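Local coordinates for protein 4-alpha-glucanotransferase (Corynebacterium glutamicum, PDB 5B68) that belongs to the amylomaltase family, enzymes built round a TIM barrel, and carries an N-terminal beta sandwich domain, at residues A[19-22]-A[26-29]; A[426-431]-A[471-476]; A[36-41]-A[479-484]. All coordinates share one frame; numbering follows the deposited sequence. Where two conformers were deposited one is given.

Contact 1 (A[19-22]-A[26-29]); sequences SYTD and AHIE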
ATOM      1  N   SER A  19       4.614  -3.568 -26.723  1.00 27.57           N
ATOM      2  CA  SER A  19       3.681  -2.482 -27.044  1.00 27.62           C
ATOM      3  C   SER A  19       2.624  -2.404 -25.960  1.00 31.66           C
ATOM      4  O   SER A  19       2.485  -3.327 -25.186  1.00 31.72           O
ATOM      5  CB  SER A  19       2.974  -2.792 -28.374  1.00 29.64           C
ATOM      6  OG  SER A  19       2.325  -4.051 -28.297  1.00 34.41           O
ATOM      7  N   TYR A  20       1.846  -1.333 -25.950  1.00 32.31           N
ATOM      8  CA  TYR A  20       0.751  -1.199 -24.957  1.00 30.70           C
ATOM      9  C   TYR A  20      -0.276  -0.167 -25.438  1.00 36.91           C
ATOM     10  O   TYR A  20      -0.038   0.544 -26.441  1.00 32.94           O
ATOM     11  CB  TYR A  20       1.333  -0.848 -23.568  1.00 30.57           C
ATOM     12  CG  TYR A  20       2.085   0.421 -23.519  1.00 30.51           C
ATOM     13  CD1 TYR A  20       1.450   1.607 -23.221  1.00 34.92           C
ATOM     14  CD2 TYR A  20       3.465   0.456 -23.758  1.00 28.79           C
ATOM     15  CE1 TYR A  20       2.146   2.810 -23.205  1.00 34.65           C
ATOM     16  CE2 TYR A  20       4.155   1.638 -23.717  1.00 31.53           C
ATOM     17  CZ  TYR A  20       3.502   2.803 -23.463  1.00 31.94           C
ATOM     18  OH  TYR A  20       4.194   3.960 -23.460  1.00 38.23           O
ATOM     19  N   THR A  21      -1.374  -0.080 -24.716  1.00 37.49           N
ATOM     20  CA  THR A  21      -2.301   0.987 -24.915  1.00 45.84           C
ATOM     21  C   THR A  21      -2.172   1.885 -23.707  1.00 44.52           C
ATOM     22  O   THR A  21      -2.095   1.424 -22.579  1.00 40.76           O
ATOM     23  CB  THR A  21      -3.730   0.483 -25.056  1.00 52.40           C
ATOM     24  OG1 THR A  21      -3.778  -0.470 -26.118  1.00 53.00           O
ATOM     25  CG2 THR A  21      -4.645   1.636 -25.383  1.00 50.54           C
ATOM     26  N   ASP A  22      -2.095   3.175 -23.959  1.00 44.43           N
ATOM     27  CA  ASP A  22      -1.931   4.127 -22.878  1.00 49.56           C
ATOM     28  C   ASP A  22      -3.250   4.393 -22.157  1.00 57.55           C
ATOM     29  O   ASP A  22      -4.279   3.797 -22.463  1.00 48.20           O
ATOM     30  CB  ASP A  22      -1.312   5.425 -23.383  1.00 51.04           C
ATOM     31  CG  ASP A  22      -2.202   6.151 -24.355  1.00 51.61           C
ATOM     32  OD1 ASP A  22      -3.381   5.769 -24.481  1.00 44.18           O
ATOM     33  OD2 ASP A  22      -1.708   7.097 -24.980  1.00 50.33           O
ATOM     34  N   ALA A  26      -4.460   5.187 -26.778  1.00 58.43           N
ATOM     35  CA  ALA A  26      -3.547   5.150 -27.919  1.00 57.26           C
ATOM     36  C   ALA A  26      -2.670   3.877 -27.995  1.00 55.36           C
ATOM     37  O   ALA A  26      -2.296   3.335 -26.965  1.00 51.78           O
ATOM     38  CB  ALA A  26      -2.678   6.389 -27.887  1.00 53.48           C
ATOM     39  N   HIS A  27      -2.327   3.425 -29.202  1.00 49.47           N
ATOM     40  CA  HIS A  27      -1.446   2.263 -29.354  1.00 49.52           C
ATOM     41  C   HIS A  27      -0.008   2.694 -29.532  1.00 45.53           C
ATOM     42  O   HIS A  27       0.309   3.475 -30.399  1.00 45.96           O
ATOM     43  CB  HIS A  27      -1.857   1.351 -30.513  1.00 45.84           C
ATOM     44  CG  HIS A  27      -1.196   0.006 -30.484  1.00 41.28           C
ATOM     45  ND1 HIS A  27      -0.010  -0.257 -31.128  1.00 41.18           N
ATOM     46  CD2 HIS A  27      -1.548  -1.146 -29.871  1.00 40.57           C
ATOM     47  CE1 HIS A  27       0.343  -1.508 -30.910  1.00 34.15           C
ATOM     48  NE2 HIS A  27      -0.573  -2.068 -30.147  1.00 40.51           N
ATOM     49  N   ILE A  28       0.855   2.152 -28.693  1.00 40.23           N
ATOM     50  CA  ILE A  28       2.243   2.561 -28.637  1.00 36.56           C
ATOM     51  C   ILE A  28       3.077   1.328 -28.873  1.00 36.42           C
ATOM     52  O   ILE A  28       2.841   0.293 -28.230  1.00 32.95           O
ATOM     53  CB  ILE A  28       2.606   3.160 -27.241  1.00 39.37           C
ATOM     54  CG1 ILE A  28       1.692   4.345 -26.884  1.00 45.43           C
ATOM     55  CG2 ILE A  28       4.070   3.559 -27.180  1.00 38.99           C
ATOM     56  CD1 ILE A  28       1.624   5.457 -27.910  1.00 48.24           C
ATOM     57  N   GLU A  29       4.016   1.418 -29.812  1.00 34.80           N
ATOM     58  CA  GLU A  29       5.011   0.377 -29.987  1.00 34.97           C
ATOM     59  C   GLU A  29       6.240   0.902 -29.292  1.00 34.84           C
ATOM     60  O   GLU A  29       6.664   2.012 -29.517  1.00 33.97           O
ATOM     61  CB  GLU A  29       5.309   0.080 -31.447  1.00 41.55           C
ATOM     62  CG  GLU A  29       6.271  -1.096 -31.634  1.00 40.06           C
ATOM     63  CD  GLU A  29       6.279  -1.626 -33.076  1.00 49.83           C
ATOM     64  OE1 GLU A  29       6.743  -2.767 -33.269  1.00 51.29           O
ATOM     65  OE2 GLU A  29       5.817  -0.916 -34.008  1.00 49.86           O
TER
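Tyr-20 and Ile-28 pair across a two-stranded antiparallel beta hairpin near the N terminus. They form a hydrogen-bonded pair, and their side chains stand side by side on one face of the little sheet. The first torsion of Tyr-20 (chi1 61°) sets CG between its own N and carbonyl carbon. The ring then rises beside the Ile-28 side chain and offers it one face. Ile-28 CB sits over that face, 4.1 Å from the ring centroid, in a CH-pi contact. The two branches of Ile-28 spread along the ring: CG1 lies 4.0 Å from Tyr-20 CE1, while CG2 comes to 3.7 Å from Tyr-20 OH. Phe-469 meets the same ring edge-to-face, which places the hairpin against the rest of the fold. Beneath the ring, the backbones are joined twice. Tyr-20 N binds Ile-28 O at 3.0 Å, and Ile-28 N returns to Tyr-20 O at 2.9 Å.

Ser-19, Thr-21 and His-27 lie on the other face, near solvent. Thr-21 is the strand partner of His-27, but the imidazole leans back toward Ser-19, with CG anti to the backbone N (chi1 -166°). His-27 CE1 ends 3.9 Å from Ser-19 CB. Tyr-20 O lies over one face of this ring, near its rim.

At the turn end, Asp-22 N binds Ala-26 O. The Asp-22 carboxylate bends over to answer it: OD1 takes the Ala-26 N-H at 2.6 Å, met 42° out of the carboxylate plane, and OD2 rests 3.1 Å from Ala-26 CB.

Contact 2 (A[426-431]-A[471-476]); sequences SQPPWH and MPRMQS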
ATOM      1  N   SER A 426       8.717   7.375  -9.137  1.00 27.99           N
ATOM      2  CA  SER A 426      10.107   7.307  -8.715  1.00 28.59           C
ATOM      3  C   SER A 426      10.530   6.026  -7.987  1.00 26.32           C
ATOM      4  O   SER A 426      11.673   5.843  -7.682  1.00 23.39           O
ATOM      5  CB  SER A 426      10.466   8.530  -7.882  1.00 35.00           C
ATOM      6  OG  SER A 426      10.149   8.315  -6.540  1.00 42.03           O
ATOM      7  N   GLN A 427       9.599   5.129  -7.752  1.00 25.45           N
ATOM      8  CA  GLN A 427       9.898   3.938  -6.976  1.00 23.53           C
ATOM      9  C   GLN A 427      10.681   2.893  -7.758  1.00 21.90           C
ATOM     10  O   GLN A 427      10.424   2.714  -8.920  1.00 21.77           O
ATOM     11  CB  GLN A 427       8.597   3.348  -6.469  1.00 26.68           C
ATOM     12  CG  GLN A 427       7.756   4.334  -5.687  1.00 31.21           C
ATOM     13  CD  GLN A 427       6.297   4.186  -5.975  1.00 34.81           C
ATOM     14  OE1 GLN A 427       5.913   3.390  -6.803  1.00 40.12           O
ATOM     15  NE2 GLN A 427       5.476   4.927  -5.273  1.00 34.95           N
ATOM     16  N   PRO A 428      11.587   2.169  -7.110  1.00 22.04           N
ATOM     17  CA  PRO A 428      12.202   1.038  -7.807  1.00 20.73           C
ATOM     18  C   PRO A 428      11.291  -0.186  -7.776  1.00 19.05           C
ATOM     19  O   PRO A 428      10.767  -0.522  -6.723  1.00 22.83           O
ATOM     20  CB  PRO A 428      13.494   0.810  -7.014  1.00 22.16           C
ATOM     21  CG  PRO A 428      13.177   1.217  -5.627  1.00 24.27           C
ATOM     22  CD  PRO A 428      12.169   2.348  -5.776  1.00 22.82           C
ATOM     23  N   PRO A 429      11.075  -0.848  -8.914  1.00 18.62           N
ATOM     24  CA  PRO A 429      10.143  -1.973  -8.861  1.00 19.36           C
ATOM     25  C   PRO A 429      10.806  -3.210  -8.322  1.00 19.63           C
ATOM     26  O   PRO A 429      11.997  -3.386  -8.415  1.00 19.86           O
ATOM     27  CB  PRO A 429       9.773  -2.166 -10.309  1.00 19.82           C
ATOM     28  CG  PRO A 429      10.956  -1.691 -11.090  1.00 20.43           C
ATOM     29  CD  PRO A 429      11.480  -0.540 -10.293  1.00 20.74           C
ATOM     30  N   TRP A 430       9.990  -4.168  -7.928  1.00 19.45           N
ATOM     31  CA  TRP A 430      10.498  -5.489  -7.659  1.00 19.34           C
ATOM     32  C   TRP A 430      11.127  -6.019  -8.945  1.00 19.98           C
ATOM     33  O   TRP A 430      10.693  -5.709 -10.026  1.00 20.22           O
ATOM     34  CB  TRP A 430       9.361  -6.450  -7.347  1.00 17.76           C
ATOM     35  CG  TRP A 430       8.581  -6.278  -6.104  1.00 18.86           C
ATOM     36  CD1 TRP A 430       7.245  -6.124  -6.015  1.00 19.39           C
ATOM     37  CD2 TRP A 430       9.057  -6.356  -4.759  1.00 18.35           C
ATOM     38  NE1 TRP A 430       6.848  -6.059  -4.713  1.00 20.46           N
ATOM     39  CE2 TRP A 430       7.944  -6.204  -3.916  1.00 21.08           C
ATOM     40  CE3 TRP A 430      10.309  -6.522  -4.185  1.00 20.61           C
ATOM     41  CZ2 TRP A 430       8.052  -6.211  -2.540  1.00 21.03           C
ATOM     42  CZ3 TRP A 430      10.409  -6.529  -2.822  1.00 20.47           C
ATOM     43  CH2 TRP A 430       9.292  -6.370  -2.015  1.00 22.76           C
ATOM     44  N   HIS A 431      12.160  -6.822  -8.799  1.00 18.40           N
ATOM     45  CA  HIS A 431      12.648  -7.603  -9.889  1.00 20.08           C
ATOM     46  C   HIS A 431      11.748  -8.866  -9.958  1.00 21.96           C
ATOM     47  O   HIS A 431      11.705  -9.620  -8.980  1.00 20.55           O
ATOM     48  CB  HIS A 431      14.121  -8.001  -9.616  1.00 21.36           C
ATOM     49  CG  HIS A 431      14.743  -8.710 -10.763  1.00 22.61           C
ATOM     50  ND1 HIS A 431      15.787  -8.205 -11.505  1.00 27.35           N
ATOM     51  CD2 HIS A 431      14.374  -9.854 -11.373  1.00 23.29           C
ATOM     52  CE1 HIS A 431      16.035  -9.025 -12.513  1.00 21.84           C
ATOM     53  NE2 HIS A 431      15.219 -10.052 -12.427  1.00 26.31           N
ATOM     54  N   MET A 471       9.797   3.022 -16.412  1.00 23.64           N
ATOM     55  CA  MET A 471      10.595   3.733 -17.383  1.00 26.05           C
ATOM     56  C   MET A 471      12.032   3.675 -16.943  1.00 23.70           C
ATOM     57  O   MET A 471      12.298   3.508 -15.769  1.00 24.15           O
ATOM     58  CB  MET A 471      10.102   5.181 -17.454  1.00 25.76           C
ATOM     59  CG  MET A 471      10.348   5.930 -16.149  1.00 28.14           C
ATOM     60  SD  MET A 471       9.170   7.251 -15.864  1.00 28.68           S
ATOM     61  CE  MET A 471       7.749   6.207 -15.504  1.00 30.79           C
ATOM     62  N   PRO A 472      12.995   3.719 -17.891  1.00 22.95           N
ATOM     63  CA  PRO A 472      14.391   3.800 -17.449  1.00 24.20           C
ATOM     64  C   PRO A 472      14.532   5.003 -16.528  1.00 24.11           C
ATOM     65  O   PRO A 472      13.898   6.040 -16.750  1.00 26.60           O
ATOM     66  CB  PRO A 472      15.146   4.024 -18.756  1.00 24.27           C
ATOM     67  CG  PRO A 472      14.286   3.446 -19.792  1.00 24.37           C
ATOM     68  CD  PRO A 472      12.876   3.681 -19.371  1.00 22.75           C
ATOM     69  N   ARG A 473      15.312   4.858 -15.483  1.00 25.41           N
ATOM     70  CA  ARG A 473      15.321   5.861 -14.465  1.00 26.95           C
ATOM     71  C   ARG A 473      15.791   7.176 -15.080  1.00 31.74           C
ATOM     72  O   ARG A 473      16.700   7.191 -15.871  1.00 30.24           O
ATOM     73  CB  ARG A 473      16.214   5.432 -13.308  1.00 27.80           C
ATOM     74  CG  ARG A 473      16.027   6.266 -12.064  1.00 30.50           C
ATOM     75  CD  ARG A 473      16.508   5.550 -10.827  1.00 29.71           C
ATOM     76  NE  ARG A 473      15.516   4.636 -10.300  1.00 26.65           N
ATOM     77  CZ  ARG A 473      14.463   5.008  -9.597  1.00 29.00           C
ATOM     78  NH1 ARG A 473      14.258   6.282  -9.338  1.00 25.52           N
ATOM     79  NH2 ARG A 473      13.616   4.106  -9.156  1.00 24.35           N
ATOM     80  N   MET A 474      15.133   8.261 -14.709  1.00 32.53           N
ATOM     81  CA  MET A 474      15.458   9.617 -15.163  1.00 35.58           C
ATOM     82  C   MET A 474      14.972   9.946 -16.571  1.00 33.62           C
ATOM     83  O   MET A 474      15.293  10.981 -17.107  1.00 38.58           O
ATOM     84  CB  MET A 474      16.945   9.928 -15.032  1.00 40.93           C
ATOM     85  CG  MET A 474      17.395  10.339 -13.639  1.00 48.62           C
ATOM     86  SD  MET A 474      16.799  11.930 -13.027  1.00 55.27           S
ATOM     87  CE  MET A 474      17.484  13.108 -14.174  1.00 52.96           C
ATOM     88  N   GLN A 475      14.166   9.072 -17.143  1.00 29.02           N
ATOM     89  CA  GLN A 475      13.568   9.317 -18.436  1.00 29.25           C
ATOM     90  C   GLN A 475      12.099   9.642 -18.283  1.00 31.20           C
ATOM     91  O   GLN A 475      11.504   9.381 -17.262  1.00 31.74           O
ATOM     92  CB  GLN A 475      13.730   8.115 -19.363  1.00 31.17           C
ATOM     93  CG  GLN A 475      15.147   7.868 -19.820  1.00 30.42           C
ATOM     94  CD  GLN A 475      15.217   6.947 -21.006  1.00 30.72           C
ATOM     95  OE1 GLN A 475      14.204   6.583 -21.571  1.00 31.89           O
ATOM     96  NE2 GLN A 475      16.412   6.575 -21.388  1.00 28.50           N
ATOM     97  N   SER A 476      11.548  10.260 -19.309  1.00 31.49           N
ATOM     98  CA  SER A 476      10.132  10.555 -19.416  1.00 34.38           C
ATOM     99  C   SER A 476       9.296   9.271 -19.345  1.00 30.98           C
ATOM    100  O   SER A 476       9.662   8.212 -19.914  1.00 32.48           O
ATOM    101  CB  SER A 476       9.852  11.223 -20.769  1.00 34.16           C
ATOM    102  OG  SER A 476       8.459  11.431 -20.986  1.00 39.73           O
TER
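A type II beta turn from Pro-472 to Gln-475 follows strand 467-472, and its second residue, Arg-473, reaches across to the backbone of loop 426-431 at Ser-426. The guanidinium approaches end-on. Both terminal nitrogens grip one acceptor: Arg-473 NH2 is 3.0 Å and NH1 3.1 Å from Ser-426 O. The oxygen lies almost exactly in the guanidinium plane, so the head of the arginine is well aimed. The carbonyl is less well aligned. Both donors come from the same face of its plane, with NH2 53° out of it.

The chain of Arg-473 leaves with CG anti to the backbone N and bends at CG-CD (chi3 -83°), which turns the head toward the loop. This ties together two connections of the TIM-barrel region, one after barrel strand 382-387 and one after barrel strand 456-459. Arg-473 NE binds Pro-407 O, and NH2 has a weak bond to Ala-409 O, so further backbone carbonyls hold the guanidinium in place. Beyond Ser-426 the loop runs past the edge of the group. There Arg-473 NH2 comes within 3.5 Å of Gln-427 C and 3.9 Å of Pro-428 CB.

Contact 3 (A[36-41]-A[479-484]); sequences VKILRA and TGTYIR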
ATOM      1  N   VAL A  36      15.862  -2.472 -24.561  1.00 27.60           N
ATOM      2  CA  VAL A  36      17.218  -2.727 -24.127  1.00 27.54           C
ATOM      3  C   VAL A  36      17.456  -2.192 -22.738  1.00 23.44           C
ATOM      4  O   VAL A  36      18.106  -2.884 -21.918  1.00 26.03           O
ATOM      5  CB  VAL A  36      18.239  -2.165 -25.180  1.00 27.11           C
ATOM      6  CG1 VAL A  36      19.644  -2.208 -24.662  1.00 29.81           C
ATOM      7  CG2 VAL A  36      18.129  -2.933 -26.496  1.00 26.66           C
ATOM      8  N   LYS A  37      17.016  -0.970 -22.442  1.00 24.05           N
ATOM      9  CA  LYS A  37      17.333  -0.379 -21.122  1.00 24.67           C
ATOM     10  C   LYS A  37      16.560  -1.093 -19.984  1.00 22.66           C
ATOM     11  O   LYS A  37      17.076  -1.273 -18.911  1.00 23.17           O
ATOM     12  CB  LYS A  37      17.005   1.110 -21.079  1.00 26.32           C
ATOM     13  CG  LYS A  37      18.049   1.883 -21.853  1.00 28.18           C
ATOM     14  CD  LYS A  37      17.633   3.316 -22.093  1.00 26.77           C
ATOM     15  CE  LYS A  37      18.853   4.115 -22.551  1.00 28.91           C
ATOM     16  NZ  LYS A  37      18.359   5.398 -23.171  1.00 31.85           N
ATOM     17  N   ILE A  38      15.343  -1.518 -20.259  1.00 22.65           N
ATOM     18  CA  ILE A  38      14.573  -2.253 -19.246  1.00 20.47           C
ATOM     19  C   ILE A  38      15.168  -3.658 -19.095  1.00 21.42           C
ATOM     20  O   ILE A  38      15.351  -4.090 -17.987  1.00 19.61           O
ATOM     21  CB  ILE A  38      13.076  -2.321 -19.588  1.00 21.62           C
ATOM     22  CG1 ILE A  38      12.515  -0.895 -19.602  1.00 21.89           C
ATOM     23  CG2 ILE A  38      12.308  -3.184 -18.547  1.00 20.86           C
ATOM     24  CD1 ILE A  38      12.751  -0.138 -18.333  1.00 21.57           C
ATOM     25  N   LEU A  39      15.549  -4.312 -20.182  1.00 21.57           N
ATOM     26  CA  LEU A  39      16.252  -5.616 -20.053  1.00 21.92           C
ATOM     27  C   LEU A  39      17.534  -5.516 -19.225  1.00 23.27           C
ATOM     28  O   LEU A  39      17.786  -6.335 -18.361  1.00 24.29           O
ATOM     29  CB  LEU A  39      16.517  -6.204 -21.415  1.00 23.44           C
ATOM     30  CG  LEU A  39      15.235  -6.715 -22.070  1.00 19.62           C
ATOM     31  CD1 LEU A  39      15.411  -6.944 -23.572  1.00 19.89           C
ATOM     32  CD2 LEU A  39      14.800  -8.042 -21.470  1.00 19.87           C
ATOM     33  N   ARG A  40      18.306  -4.476 -19.463  1.00 21.41           N
ATOM     34  CA  ARG A  40      19.523  -4.230 -18.680  1.00 26.90           C
ATOM     35  C   ARG A  40      19.237  -3.923 -17.214  1.00 24.23           C
ATOM     36  O   ARG A  40      19.930  -4.487 -16.317  1.00 24.51           O
ATOM     37  CB  ARG A  40      20.323  -3.107 -19.326  1.00 29.85           C
ATOM     38  CG  ARG A  40      21.043  -3.496 -20.617  1.00 35.11           C
ATOM     39  CD  ARG A  40      21.731  -2.300 -21.329  1.00 43.98           C
ATOM     40  NE  ARG A  40      22.571  -1.534 -20.420  1.00 51.41           N
ATOM     41  CZ  ARG A  40      23.683  -1.977 -19.814  1.00 68.93           C
ATOM     42  NH1 ARG A  40      24.336  -1.153 -18.993  1.00 83.86           N
ATOM     43  NH2 ARG A  40      24.163  -3.215 -19.984  1.00 67.05           N
ATOM     44  N   ALA A  41      18.140  -3.171 -16.961  1.00 22.70           N
ATOM     45  CA  ALA A  41      17.687  -2.933 -15.584  1.00 25.48           C
ATOM     46  C   ALA A  41      17.316  -4.254 -14.890  1.00 22.57           C
ATOM     47  O   ALA A  41      17.444  -4.403 -13.684  1.00 24.67           O
ATOM     48  CB  ALA A  41      16.519  -1.953 -15.609  1.00 25.13           C
ATOM     49  N   THR A 479       8.606   7.102 -22.447  1.00 28.89           N
ATOM     50  CA  THR A 479       9.586   6.103 -22.802  1.00 27.38           C
ATOM     51  C   THR A 479       9.430   4.767 -22.079  1.00 28.21           C
ATOM     52  O   THR A 479      10.240   3.887 -22.306  1.00 33.66           O
ATOM     53  CB  THR A 479      11.025   6.598 -22.632  1.00 26.47           C
ATOM     54  OG1 THR A 479      11.402   6.735 -21.249  1.00 28.62           O
ATOM     55  CG2 THR A 479      11.166   7.971 -23.356  1.00 29.17           C
ATOM     56  N   GLY A 480       8.389   4.609 -21.273  1.00 24.54           N
ATOM     57  CA  GLY A 480       8.253   3.389 -20.495  1.00 24.58           C
ATOM     58  C   GLY A 480       7.518   2.273 -21.191  1.00 24.22           C
ATOM     59  O   GLY A 480       7.104   2.339 -22.382  1.00 23.00           O
ATOM     60  N   THR A 481       7.405   1.189 -20.426  1.00 20.78           N
ATOM     61  CA  THR A 481       6.665   0.033 -20.832  1.00 22.84           C
ATOM     62  C   THR A 481       6.240  -0.770 -19.594  1.00 22.31           C
ATOM     63  O   THR A 481       6.571  -0.358 -18.488  1.00 22.61           O
ATOM     64  CB  THR A 481       7.460  -0.832 -21.805  1.00 20.85           C
ATOM     65  OG1 THR A 481       6.579  -1.795 -22.346  1.00 22.97           O
ATOM     66  CG2 THR A 481       8.670  -1.504 -21.191  1.00 22.95           C
ATOM     67  N   TYR A 482       5.512  -1.854 -19.806  1.00 22.83           N
ATOM     68  CA  TYR A 482       5.036  -2.703 -18.743  1.00 20.13           C
ATOM     69  C   TYR A 482       5.990  -3.854 -18.509  1.00 21.20           C
ATOM     70  O   TYR A 482       6.511  -4.412 -19.438  1.00 19.58           O
ATOM     71  CB  TYR A 482       3.655  -3.257 -19.081  1.00 22.11           C
ATOM     72  CG  TYR A 482       2.574  -2.252 -18.850  1.00 23.98           C
ATOM     73  CD1 TYR A 482       2.140  -1.985 -17.575  1.00 24.30           C
ATOM     74  CD2 TYR A 482       2.041  -1.515 -19.891  1.00 26.85           C
ATOM     75  CE1 TYR A 482       1.183  -1.046 -17.336  1.00 26.67           C
ATOM     76  CE2 TYR A 482       1.077  -0.566 -19.660  1.00 27.69           C
ATOM     77  CZ  TYR A 482       0.655  -0.341 -18.376  1.00 28.79           C
ATOM     78  OH  TYR A 482      -0.301   0.585 -18.110  1.00 34.53           O
ATOM     79  N   ILE A 483       6.216  -4.169 -17.251  1.00 20.34           N
ATOM     80  CA  ILE A 483       6.845  -5.447 -16.875  1.00 21.56           C
ATOM     81  C   ILE A 483       5.830  -6.261 -16.136  1.00 20.28           C
ATOM     82  O   ILE A 483       5.123  -5.749 -15.276  1.00 20.19           O
ATOM     83  CB  ILE A 483       8.126  -5.292 -16.042  1.00 22.85           C
ATOM     84  CG1 ILE A 483       7.906  -4.459 -14.793  1.00 24.94           C
ATOM     85  CG2 ILE A 483       9.212  -4.665 -16.892  1.00 23.51           C
ATOM     86  CD1 ILE A 483       9.194  -4.413 -13.943  1.00 26.09           C
ATOM     87  N   ARG A 484       5.749  -7.529 -16.498  0.50 20.93           N
ATOM     88  CA  ARG A 484       4.808  -8.509 -15.932  0.50 21.31           C
ATOM     89  C   ARG A 484       5.328  -9.171 -14.652  0.50 20.07           C
ATOM     90  O   ARG A 484       6.519  -9.481 -14.569  0.50 21.75           O
ATOM     91  CB  ARG A 484       4.544  -9.564 -17.038  0.50 22.82           C
ATOM     92  CG  ARG A 484       3.753 -10.802 -16.670  0.50 25.34           C
ATOM     93  CD  ARG A 484       3.066 -11.517 -17.846  0.50 27.57           C
ATOM     94  NE  ARG A 484       3.842 -11.809 -19.061  0.50 31.42           N
ATOM     95  CZ  ARG A 484       4.875 -12.632 -19.121  0.50 31.72           C
ATOM     96  NH1 ARG A 484       5.317 -13.209 -18.023  0.50 34.79           N
ATOM     97  NH2 ARG A 484       5.460 -12.861 -20.280  0.50 35.22           N
TER
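The backbones at Ile-38 and Thr-481 are 8.4 Å apart between CA atoms, the closest that helix 36-41 and segment 479-484 come. The first segment is the last part of helix 32-41. The second runs from a short turn into strand 481-484, outermost of its four-stranded sheet. On its outer side, the backbone of Tyr-482 bonds to Ala-17. No backbone atoms bond between the two segments, and only side chains meet across the gap. Within the helix, Arg-40 N binds Val-36 O and Ala-41 N binds Lys-37 O, as in regular alpha-helix.

Ile-38 is the helix residue that makes the contact. Its CB points at the strand, and both of its branches are used. The Ile-38 and Ile-483 side chains meet at a slant, methyl to methyl, with their CG2 atoms 3.8 Å apart. CG1 of Ile-38 turns to the other strand residue and lies 4.2 Å from Thr-481 CG2. Thr-481 and Ile-483 are two apart in the strand, so both point at the helix, while Tyr-482 between them points away.

The torsion of Thr-481 separates its two ends. OG1 is anti to the backbone N (chi1 -169°) and is bonded to Ala-17 O. This leaves the methyl for Ile-38, and the buried hydroxyl has its partner elsewhere. Ile-483 offers its short branch, CG2. Val-470 of the adjacent strand packs against Ile-483, and Pro-472 touches Ile-38, so the apolar patch continues across the sheet.

The contact is small and buried, with a single helix isoleucine set against two residues on one face of a strand. It is helix-on-sheet packing, joining an N-terminal helix to the four-stranded antiparallel sheet formed by connections of the TIM barrel.

In the fold
From the N terminus, contact 1 closes first, as a local hairpin with three residues between its segments. Helix 32-41 follows directly and opens contact 3, which closes only after 437 intervening residues. The beta sandwich and half of the barrel strands fall within that span. Contact 2 is nested inside it, closing a loop of 39 residues that includes barrel strand 456-459. Contacts 2 and 3 share the four-stranded sheet, where strands 467-472 and 481-484 are neighbours. Contacts 1 and 2 do not touch. Contact 3 ties helix 32-41 to this sheet, the packing of Tyr-20 on Gly-480 and Tyr-482 brings the hairpin to it, and contact 2 holds the sheet's own connections together.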